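Local coordinates for putative type VI secretion protein (Escherichia coli, PDB 6SKI) that probably hydrolyses phospholipids as a toxic effector of the type VI secretion system, loaded onto the VgrG spike for delivery, at residues A[323-328]-A[409-414]. Numbering follows the deposited sequence.
Sequences PLQENE and RMAVPN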
# COMPACT_ATOMS: atom_id res chain seq x y z
N PRO A 323 -10.79 -4.83 21.02
CA PRO A 323 -9.92 -5.80 21.69
C PRO A 323 -8.49 -5.76 21.19
O PRO A 323 -7.58 -6.20 21.90
CB PRO A 323 -10.58 -7.14 21.37
CG PRO A 323 -12.03 -6.78 21.26
CD PRO A 323 -11.99 -5.50 20.47
N LEU A 324 -8.27 -5.23 19.98
CA LEU A 324 -6.94 -5.11 19.39
C LEU A 324 -6.38 -3.70 19.58
O LEU A 324 -5.61 -3.22 18.75
CB LEU A 324 -6.99 -5.48 17.91
CG LEU A 324 -7.01 -6.97 17.57
CD1 LEU A 324 -6.96 -7.16 16.07
CD2 LEU A 324 -5.86 -7.69 18.24
N GLN A 325 -6.78 -3.05 20.66
CA GLN A 325 -6.38 -1.68 20.95
C GLN A 325 -4.86 -1.56 20.95
O GLN A 325 -4.14 -2.46 21.38
CB GLN A 325 -6.94 -1.25 22.30
CG GLN A 325 -6.40 0.05 22.84
CD GLN A 325 -6.77 0.25 24.29
OE1 GLN A 325 -6.30 -0.47 25.17
NE2 GLN A 325 -7.64 1.21 24.55
N GLU A 326 -4.38 -0.42 20.45
CA GLU A 326 -2.95 -0.16 20.36
C GLU A 326 -2.45 0.36 21.70
O GLU A 326 -2.70 1.51 22.06
CB GLU A 326 -2.64 0.82 19.23
CG GLU A 326 -3.32 0.47 17.93
CD GLU A 326 -2.51 -0.52 17.12
OE1 GLU A 326 -1.41 -0.90 17.58
OE2 GLU A 326 -2.95 -0.90 16.03
N ASN A 327 -1.74 -0.50 22.43
CA ASN A 327 -1.06 -0.13 23.66
C ASN A 327 0.43 -0.25 23.41
O ASN A 327 0.91 -1.30 22.98
CB ASN A 327 -1.48 -1.03 24.82
CG ASN A 327 -2.91 -0.79 25.25
OD1 ASN A 327 -3.35 0.34 25.36
ND2 ASN A 327 -3.64 -1.88 25.47
N GLU A 328 1.16 0.82 23.69
CA GLU A 328 2.58 0.89 23.39
C GLU A 328 3.38 0.60 24.65
O GLU A 328 3.38 1.40 25.59
CB GLU A 328 2.95 2.27 22.83
CG GLU A 328 2.39 2.53 21.45
CD GLU A 328 2.89 3.84 20.87
OE1 GLU A 328 3.09 4.80 21.64
OE2 GLU A 328 3.09 3.90 19.64
N ARG A 409 2.62 3.83 26.93
CA ARG A 409 1.47 4.66 26.61
C ARG A 409 0.29 3.74 26.35
O ARG A 409 0.45 2.68 25.74
CB ARG A 409 1.73 5.55 25.39
CG ARG A 409 0.63 6.56 25.14
CD ARG A 409 1.06 7.62 24.15
NE ARG A 409 1.76 7.04 23.02
CZ ARG A 409 1.83 7.62 21.83
NH1 ARG A 409 1.24 8.78 21.61
NH2 ARG A 409 2.50 7.03 20.84
N MET A 410 -0.89 4.12 26.84
CA MET A 410 -2.05 3.25 26.78
C MET A 410 -3.17 3.93 26.00
O MET A 410 -3.39 5.14 26.14
CB MET A 410 -2.53 2.89 28.18
CG MET A 410 -1.71 1.80 28.86
SD MET A 410 -2.34 0.15 28.55
CE MET A 410 -4.10 0.44 28.67
N ALA A 411 -3.87 3.14 25.19
CA ALA A 411 -5.05 3.59 24.45
C ALA A 411 -4.71 4.74 23.51
O ALA A 411 -5.24 5.84 23.61
CB ALA A 411 -6.18 3.97 25.41
N VAL A 412 -3.79 4.46 22.58
CA VAL A 412 -3.41 5.45 21.58
C VAL A 412 -4.52 5.56 20.54
O VAL A 412 -4.81 4.58 19.84
CB VAL A 412 -2.07 5.09 20.92
CG1 VAL A 412 -1.50 6.29 20.19
CG2 VAL A 412 -1.09 4.59 21.96
N PRO A 413 -5.18 6.71 20.42
CA PRO A 413 -6.25 6.86 19.44
C PRO A 413 -5.73 6.86 18.01
O PRO A 413 -4.62 7.33 17.73
CB PRO A 413 -6.88 8.20 19.82
CG PRO A 413 -5.74 8.95 20.41
CD PRO A 413 -5.02 7.93 21.23
N ASN A 414 -6.54 6.34 17.09
CA ASN A 414 -6.19 6.22 15.69
C ASN A 414 -6.89 7.26 14.81
O ASN A 414 -7.11 7.02 13.62
CB ASN A 414 -6.53 4.81 15.19
CG ASN A 414 -8.01 4.59 15.00
OD1 ASN A 414 -8.83 5.16 15.72
ND2 ASN A 414 -8.37 3.77 14.03
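Asn327 lays its carboxamide obliquely against the bent side chain of Met410, with Met410 SD 3.5 Å from Asn327 CG. Asn327 CG stands anti to its own carbonyl carbon (chi1 -69°), which carries OD1 across to the facing backbone. Asn327 OD1 accepts a bond from Ala411 N at 2.9 Å, nearly along the C=O axis. The other end of the amide is held as well: Asn327 ND2 donates in the carbonyl plane to a lone pair of Gln325 OE1 at 3.0 Å, and these two bonds fix the rotation of the Asn327 amide. Gln325, extended beyond CG, sets NE2 against the methyl of Ala411.

Beside this, Glu328 and Arg409 form a hydrogen-bonded antiparallel pair, N to O in both directions, the single bridge between the start of strand 328-341 and the end of strand 398-409. Past it the regular pattern stops: Ala411 is left-handed (60°/60°), and Val412 N, one residue out of step, reaches Glu326 O at 3.2 Å. This bond and that of Asn327 OD1 join the loop before strand 328-341 to the one leading to helix 416-431. The side chains of Glu328 and Arg409 run side by side, pointing the same way. Glu328 OE1 takes Arg409 NH2 at the guanidinium edge, from above its own carboxylate plane, and a weak bond from Arg409 NE at 2.9 Å. Val412 CG1 lies over the centre of one guanidinium face. Arg409 NH2 also donates to Thr486 O, while the carboxylate of Glu326 turns away to Tyr95 and Asn318. Because both salt-bridge residues are buried, their opposite charges probably stabilise each other's ionised state.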